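Local coordinates for Tautomerase_3 domain-containing protein (Corynebacterium halotolerans YIM 70093 = DSM 44683, PDB 7M58), which is a trimeric tautomerase-superfamily protein of the cis-3-chloroacrylic acid dehalogenase family and probably acts as a hydrolase on small halogenated acids, at residues 127-130 against 131-134; 111-115 against 116-120; 78-81 against 82-85. All coordinates share one frame; numbering follows the deposited sequence.

Contact 1 of 3, residues 127-130 against 131-134; sequences EWFA and TLPQ
A type I beta turn from Phe129 to Leu132 carries the chain out of the short helix 125-129, and in rounding it Leu132 is laid against the indole of Trp128, four residues back. The leucine puts CD1 over one face of the six-membered ring, 3.9 Å from the ring centroid in a CH-pi contact; the closest carbon pair is Trp128 CZ3 to Leu132 CD1 at 3.5 Å. Leu132 CD2 approaches the same ring near its rim, so both methyls of the isopropyl group meet the indole. In Trp128, chi1 of 176° sets CG beside the carbonyl carbon, and although CB leaves away from 131-134, the benzo part of the ring comes to lie against Leu132. Phe129 meets the leucine more loosely, CD1 to CD1 of Leu132 at 4.4 Å.

Two backbone bonds fasten the corner. Thr131 N donates to Trp128 O at 2.9 Å and Leu132 N to Phe129 O at 3.1 Å, the second being the bond that closes the turn. The hydroxyl OG1 of Thr131 adds a weak bond to Glu127 O, 3.3 Å away. Pro133 then takes the N-cap position of helix 134-142, whose Gln137 and Leu140 touch Leu132, while Gln137 NE2 also donates a hydrogen bond to Phe129 O, giving that carbonyl a second partner. On the hairpin side, Trp128 NE1 donates to Leu118 O, and Lys117 of strand 117-118 packs on both Trp128 and Leu132.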
loop_
_atom_site.group_PDB
_atom_site.type_symbol
_atom_site.label_atom_id
_atom_site.label_comp_id
_atom_site.label_asym_id
_atom_site.label_seq_id
_atom_site.Cartn_x
_atom_site.Cartn_y
_atom_site.Cartn_z
ATOM N N GLU A 127 -8.558 -17.801 21.219
ATOM C CA GLU A 127 -8.950 -16.847 22.247
ATOM C C GLU A 127 -9.784 -15.715 21.648
ATOM O O GLU A 127 -10.839 -15.364 22.181
ATOM C CB GLU A 127 -7.704 -16.315 22.964
ATOM C CG GLU A 127 -7.633 -16.656 24.449
ATOM C CD GLU A 127 -6.422 -16.037 25.127
ATOM O OE1 GLU A 127 -6.446 -15.878 26.377
ATOM O OE2 GLU A 127 -5.452 -15.653 24.413
ATOM N N TRP A 128 -9.293 -15.124 20.554
ATOM C CA TRP A 128 -10.015 -14.039 19.879
ATOM C C TRP A 128 -11.405 -14.503 19.450
ATOM O O TRP A 128 -12.412 -13.837 19.736
ATOM C CB TRP A 128 -9.174 -13.558 18.678
ATOM C CG TRP A 128 -9.784 -12.522 17.804
ATOM C CD1 TRP A 128 -9.728 -11.168 17.975
ATOM C CD2 TRP A 128 -10.531 -12.745 16.594
ATOM N NE1 TRP A 128 -10.405 -10.531 16.955
ATOM C CE2 TRP A 128 -10.911 -11.476 16.096
ATOM C CE3 TRP A 128 -10.933 -13.888 15.900
ATOM C CZ2 TRP A 128 -11.669 -11.321 14.924
ATOM C CZ3 TRP A 128 -11.686 -13.736 14.736
ATOM C CH2 TRP A 128 -12.051 -12.460 14.265
ATOM N N PHE A 129 -11.473 -15.681 18.821
ATOM C CA PHE A 129 -12.737 -16.223 18.330
ATOM C C PHE A 129 -13.761 -16.381 19.456
ATOM O O PHE A 129 -14.953 -16.094 19.263
ATOM C CB PHE A 129 -12.456 -17.560 17.644
ATOM C CG PHE A 129 -13.648 -18.185 16.996
ATOM C CD1 PHE A 129 -14.045 -17.803 15.723
ATOM C CD2 PHE A 129 -14.375 -19.161 17.653
ATOM C CE1 PHE A 129 -15.146 -18.383 15.125
ATOM C CE2 PHE A 129 -15.478 -19.744 17.052
ATOM C CZ PHE A 129 -15.862 -19.348 15.794
ATOM N N ALA A 130 -13.319 -16.794 20.650
ATOM C CA ALA A 130 -14.260 -16.996 21.752
ATOM C C ALA A 130 -14.848 -15.691 22.289
ATOM O O ALA A 130 -15.797 -15.741 23.085
ATOM C CB ALA A 130 -13.595 -17.786 22.883
ATOM N N THR A 131 -14.291 -14.539 21.896
ATOM C CA THR A 131 -14.822 -13.223 22.247
ATOM C C THR A 131 -15.897 -12.736 21.279
ATOM O O THR A 131 -16.648 -11.822 21.622
ATOM C CB THR A 131 -13.676 -12.204 22.313
ATOM O OG1 THR A 131 -12.625 -12.732 23.131
ATOM C CG2 THR A 131 -14.127 -10.895 22.939
ATOM N N LEU A 132 -16.000 -13.305 20.081
ATOM C CA LEU A 132 -16.966 -12.794 19.129
ATOM C C LEU A 132 -18.394 -13.137 19.563
ATOM O O LEU A 132 -18.622 -14.109 20.287
ATOM C CB LEU A 132 -16.671 -13.322 17.724
ATOM C CG LEU A 132 -15.221 -13.119 17.272
ATOM C CD1 LEU A 132 -15.002 -13.548 15.851
ATOM C CD2 LEU A 132 -14.841 -11.647 17.409
ATOM N N PRO A 133 -19.374 -12.334 19.152
ATOM C CA PRO A 133 -20.772 -12.732 19.369
ATOM C C PRO A 133 -21.097 -14.037 18.658
ATOM O O PRO A 133 -20.628 -14.302 17.548
ATOM C CB PRO A 133 -21.580 -11.556 18.799
ATOM C CG PRO A 133 -20.587 -10.741 17.993
ATOM C CD PRO A 133 -19.258 -10.954 18.650
ATOM N N GLN A 134 -21.962 -14.825 19.305
ATOM C CA GLN A 134 -22.253 -16.181 18.863
ATOM C C GLN A 134 -22.700 -16.237 17.398
ATOM O O GLN A 134 -22.412 -17.214 16.694
ATOM C CB GLN A 134 -23.294 -16.803 19.790
ATOM C CG GLN A 134 -23.609 -18.244 19.431
ATOM C CD GLN A 134 -24.162 -19.036 20.592
ATOM O OE1 GLN A 134 -25.379 -19.075 20.808
ATOM N NE2 GLN A 134 -23.275 -19.662 21.357
#

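Contact 2 of 3, residues 111-115 against 116-120; sequences NMTEY and GKLLP
Leu119 sends its CD1 methyl between the side chains of Met112 and Glu114, crossing each at a slant. The thioether methyl CE of Met112 lies 3.3 Å from Leu119 CD1, a tight approach for two methyls, brought there by a bend at the last torsion (chi3 -58°). Glu114 passes the same methyl with its extended chain, its carboxylate carbon CD 3.6 Å from Leu119 CD1, so an apolar group flanks the acid; OE2 bonds to Tyr103 OH of the second subunit. Across the non-hydrogen-bonded pair, Thr113 CG2 meets Leu118 CD2 at 3.7 Å.

These residues form a two-stranded antiparallel beta hairpin, closed by a type I' turn from Glu114 to Lys117. Tyr115 and Gly116 occupy its corner with positive phi. Glu114 and Lys117 make the hydrogen-bonded pair: Glu114 N reaches Lys117 O at 3.2 Å, and Lys117 N returns to Glu114 O at 3.3 Å. Leu119 N adds a shorter bond to Met112 O, 2.9 Å. Met112 and Thr113 also pair antiparallel with a strand of the second subunit, extending the sheet across the interface, where Tyr115 stacks edge-to-face on Trp101 of that subunit.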
loop_
_atom_site.group_PDB
_atom_site.type_symbol
_atom_site.label_atom_id
_atom_site.label_comp_id
_atom_site.label_asym_id
_atom_site.label_seq_id
_atom_site.Cartn_x
_atom_site.Cartn_y
_atom_site.Cartn_z
ATOM N N ASN A 111 -3.269 -3.096 15.172
ATOM C CA ASN A 111 -3.453 -2.107 14.120
ATOM C C ASN A 111 -4.369 -2.609 13.013
ATOM O O ASN A 111 -4.329 -2.091 11.896
ATOM C CB ASN A 111 -2.098 -1.679 13.545
ATOM C CG ASN A 111 -1.232 -0.925 14.556
ATOM O OD1 ASN A 111 -1.368 -1.085 15.766
ATOM N ND2 ASN A 111 -0.323 -0.113 14.051
ATOM N N MET A 112 -5.181 -3.619 13.288
ATOM C CA MET A 112 -6.094 -4.154 12.294
ATOM C C MET A 112 -7.445 -4.416 12.932
ATOM O O MET A 112 -7.507 -4.931 14.053
ATOM C CB MET A 112 -5.584 -5.459 11.693
ATOM C CG MET A 112 -4.261 -5.331 11.027
ATOM S SD MET A 112 -3.867 -6.727 9.960
ATOM C CE MET A 112 -3.943 -8.080 11.029
ATOM N N THR A 113 -8.515 -4.030 12.242
ATOM C CA THR A 113 -9.846 -4.551 12.519
ATOM C C THR A 113 -10.251 -5.416 11.336
ATOM O O THR A 113 -9.997 -5.069 10.181
ATOM C CB THR A 113 -10.917 -3.465 12.755
ATOM O OG1 THR A 113 -11.112 -2.683 11.565
ATOM C CG2 THR A 113 -10.556 -2.568 13.911
ATOM N N GLU A 114 -10.849 -6.554 11.646
ATOM C CA GLU A 114 -11.514 -7.421 10.690
ATOM C C GLU A 114 -12.712 -8.003 11.425
ATOM O O GLU A 114 -12.611 -8.338 12.612
ATOM C CB GLU A 114 -10.587 -8.540 10.193
ATOM C CG GLU A 114 -9.403 -8.079 9.363
ATOM C CD GLU A 114 -8.609 -9.256 8.787
ATOM O OE1 GLU A 114 -9.126 -10.404 8.845
ATOM O OE2 GLU A 114 -7.481 -9.044 8.257
ATOM N N TYR A 115 -13.850 -8.088 10.732
ATOM C CA TYR A 115 -15.115 -8.497 11.350
ATOM C C TYR A 115 -15.481 -7.611 12.539
ATOM O O TYR A 115 -16.057 -8.075 13.522
ATOM C CB TYR A 115 -15.076 -9.973 11.752
ATOM C CG TYR A 115 -14.785 -10.828 10.555
ATOM C CD1 TYR A 115 -15.754 -11.027 9.569
ATOM C CD2 TYR A 115 -13.548 -11.414 10.382
ATOM C CE1 TYR A 115 -15.500 -11.793 8.454
ATOM C CE2 TYR A 115 -13.284 -12.192 9.272
ATOM C CZ TYR A 115 -14.265 -12.373 8.314
ATOM O OH TYR A 115 -14.007 -13.134 7.212
ATOM N N GLY A 116 -15.141 -6.329 12.453
ATOM C CA GLY A 116 -15.505 -5.359 13.466
ATOM C C GLY A 116 -14.714 -5.405 14.761
ATOM O O GLY A 116 -15.085 -4.710 15.716
ATOM N N LYS A 117 -13.630 -6.172 14.827
ATOM C CA LYS A 117 -12.929 -6.354 16.089
ATOM C C LYS A 117 -11.429 -6.262 15.863
ATOM O O LYS A 117 -10.930 -6.720 14.832
ATOM C CB LYS A 117 -13.297 -7.703 16.730
ATOM C CG LYS A 117 -14.439 -7.619 17.761
ATOM C CD LYS A 117 -15.814 -7.787 17.112
ATOM C CE LYS A 117 -16.960 -7.362 18.042
ATOM N NZ LYS A 117 -16.912 -5.906 18.402
ATOM N N LEU A 118 -10.713 -5.663 16.814
ATOM C CA LEU A 118 -9.263 -5.601 16.686
ATOM C C LEU A 118 -8.714 -7.014 16.670
ATOM O O LEU A 118 -9.235 -7.901 17.347
ATOM C CB LEU A 118 -8.637 -4.796 17.824
ATOM C CG LEU A 118 -8.932 -3.304 17.679
ATOM C CD1 LEU A 118 -8.746 -2.542 18.974
ATOM C CD2 LEU A 118 -8.062 -2.717 16.583
ATOM N N LEU A 119 -7.728 -7.238 15.838
ATOM C CA LEU A 119 -7.179 -8.577 15.667
ATOM C C LEU A 119 -6.136 -8.858 16.736
ATOM O O LEU A 119 -5.492 -7.933 17.238
ATOM C CB LEU A 119 -6.536 -8.730 14.294
ATOM C CG LEU A 119 -7.488 -8.903 13.117
ATOM C CD1 LEU A 119 -6.771 -9.472 11.900
ATOM C CD2 LEU A 119 -8.651 -9.809 13.509
ATOM N N PRO A 120 -5.961 -10.113 17.130
ATOM C CA PRO A 120 -4.953 -10.414 18.144
ATOM C C PRO A 120 -3.609 -10.742 17.530
ATOM O O PRO A 120 -3.468 -10.876 16.307
ATOM C CB PRO A 120 -5.534 -11.644 18.836
ATOM C CG PRO A 120 -6.117 -12.395 17.651
ATOM C CD PRO A 120 -6.686 -11.332 16.723
#

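Contact 3 of 3, residues 78-81 against 82-85; sequences KTDL and LEQI
Leu81 turns CG away from its backbone N (chi1 -174°), while Ile85 swings CG1 back beside its own N (chi1 -73°), and the two side chains meet one helical turn apart. The closest carbons are Leu81 CG and Ile85 CD1 at 3.7 Å. The isoleucine arm also folds over the backbone, with CG1 at 3.1 Å from Leu81 O, the carbonyl that accepts Ile85 N. Four successive i to i+4 bonds run through residues 78-85, among them Glu83 N to Thr79 O at 2.9 Å.

On another side of the helix, Asp80 OD1 and Glu83 OE1 come within 4.2 Å, their carboxylate planes 29° apart; two like charges so close would probably raise the proton affinity of either acid. Lys78 NZ forms a salt bridge with Glu106 OE2 of strand 100-107.

The segment belongs to helix 75-92 of a beta-alpha-beta unit. Leu82 and Ile85 pack on strand 100-107, Leu81 and Ile85 on Tyr3 of strand 2-8, and Gln84 touches helix 14-31. Thr79 and Glu83 rest against Leu118 of the third subunit.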
loop_
_atom_site.group_PDB
_atom_site.type_symbol
_atom_site.label_atom_id
_atom_site.label_comp_id
_atom_site.label_asym_id
_atom_site.label_seq_id
_atom_site.Cartn_x
_atom_site.Cartn_y
_atom_site.Cartn_z
ATOM N N LYS A 78 7.631 -16.714 7.575
ATOM C CA LYS A 78 7.622 -15.583 6.653
ATOM C C LYS A 78 8.340 -15.918 5.343
ATOM O O LYS A 78 7.749 -15.829 4.266
ATOM C CB LYS A 78 8.270 -14.356 7.297
ATOM C CG LYS A 78 7.313 -13.544 8.156
ATOM C CD LYS A 78 7.961 -12.247 8.609
ATOM C CE LYS A 78 8.416 -12.378 10.045
ATOM N NZ LYS A 78 9.370 -11.311 10.385
ATOM N N THR A 79 9.591 -16.368 5.421
ATOM C CA THR A 79 10.312 -16.627 4.175
ATOM C C THR A 79 9.695 -17.808 3.433
ATOM O O THR A 79 9.686 -17.848 2.203
ATOM C CB THR A 79 11.794 -16.872 4.444
ATOM O OG1 THR A 79 11.908 -17.922 5.408
ATOM C CG2 THR A 79 12.470 -15.575 4.978
ATOM N N ASP A 80 9.160 -18.769 4.170
ATOM C CA ASP A 80 8.521 -19.928 3.564
ATOM C C ASP A 80 7.285 -19.485 2.791
ATOM O O ASP A 80 7.127 -19.847 1.610
ATOM C CB ASP A 80 8.136 -20.902 4.686
ATOM C CG ASP A 80 9.192 -21.968 4.927
ATOM O OD1 ASP A 80 10.167 -22.067 4.142
ATOM O OD2 ASP A 80 9.119 -22.625 5.999
ATOM N N LEU A 81 6.480 -18.610 3.409
ATOM C CA LEU A 81 5.332 -18.022 2.725
ATOM C C LEU A 81 5.734 -17.266 1.461
ATOM O O LEU A 81 5.068 -17.382 0.424
ATOM C CB LEU A 81 4.593 -17.093 3.675
ATOM C CG LEU A 81 3.265 -16.447 3.234
ATOM C CD1 LEU A 81 2.140 -17.454 3.113
ATOM C CD2 LEU A 81 2.861 -15.345 4.193
ATOM N N LEU A 82 6.841 -16.521 1.507
ATOM C CA LEU A 82 7.281 -15.782 0.329
ATOM C C LEU A 82 7.685 -16.726 -0.790
ATOM O O LEU A 82 7.247 -16.570 -1.933
ATOM C CB LEU A 82 8.445 -14.854 0.675
ATOM C CG LEU A 82 8.136 -13.458 1.218
ATOM C CD1 LEU A 82 9.249 -12.999 2.101
ATOM C CD2 LEU A 82 7.982 -12.491 0.052
ATOM N N GLU A 83 8.536 -17.705 -0.484
ATOM C CA GLU A 83 9.004 -18.609 -1.524
ATOM C C GLU A 83 7.852 -19.400 -2.127
ATOM O O GLU A 83 7.807 -19.630 -3.342
ATOM C CB GLU A 83 10.059 -19.536 -0.950
ATOM C CG GLU A 83 11.283 -18.806 -0.450
ATOM C CD GLU A 83 12.403 -19.752 -0.028
ATOM O OE1 GLU A 83 12.121 -20.745 0.683
ATOM O OE2 GLU A 83 13.564 -19.510 -0.423
ATOM N N GLN A 84 6.892 -19.795 -1.301
ATOM C CA GLN A 84 5.793 -20.593 -1.816
ATOM C C GLN A 84 4.813 -19.751 -2.636
ATOM O O GLN A 84 4.214 -20.265 -3.595
ATOM C CB GLN A 84 5.107 -21.283 -0.652
ATOM C CG GLN A 84 5.971 -22.393 -0.058
ATOM C CD GLN A 84 5.160 -23.419 0.721
ATOM O OE1 GLN A 84 3.930 -23.483 0.607
ATOM N NE2 GLN A 84 5.840 -24.178 1.579
ATOM N N ILE A 85 4.635 -18.471 -2.284
ATOM C CA ILE A 85 3.786 -17.596 -3.087
ATOM C C ILE A 85 4.407 -17.364 -4.456
ATOM O O ILE A 85 3.740 -17.479 -5.489
ATOM C CB ILE A 85 3.532 -16.269 -2.352
ATOM C CG1 ILE A 85 2.561 -16.507 -1.199
ATOM C CG2 ILE A 85 2.987 -15.218 -3.306
ATOM C CD1 ILE A 85 2.490 -15.360 -0.205
#

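Along the chain the order is contact 3, contact 2, contact 1. Contact 3 lies on helix 75-92, packed on the four-stranded sheet; its centre is about 24 Å from that of contact 2 and about 29 Å from that of contact 1, with no touch to either. Contacts 1 and 2 are neighbours, their centres about 12 Å apart, and Trp128 joins them: its CD1 lies 3.3 Å from Pro120 CD, while its CZ2 packs on Leu119 CD2. Hairpin 112-118, helix 125-129 and helix 134-142 thus pack together, outside the four-stranded sheet. Between subunits, the hairpin of contact 2 and the helix of contact 3 meet at the trimer interface.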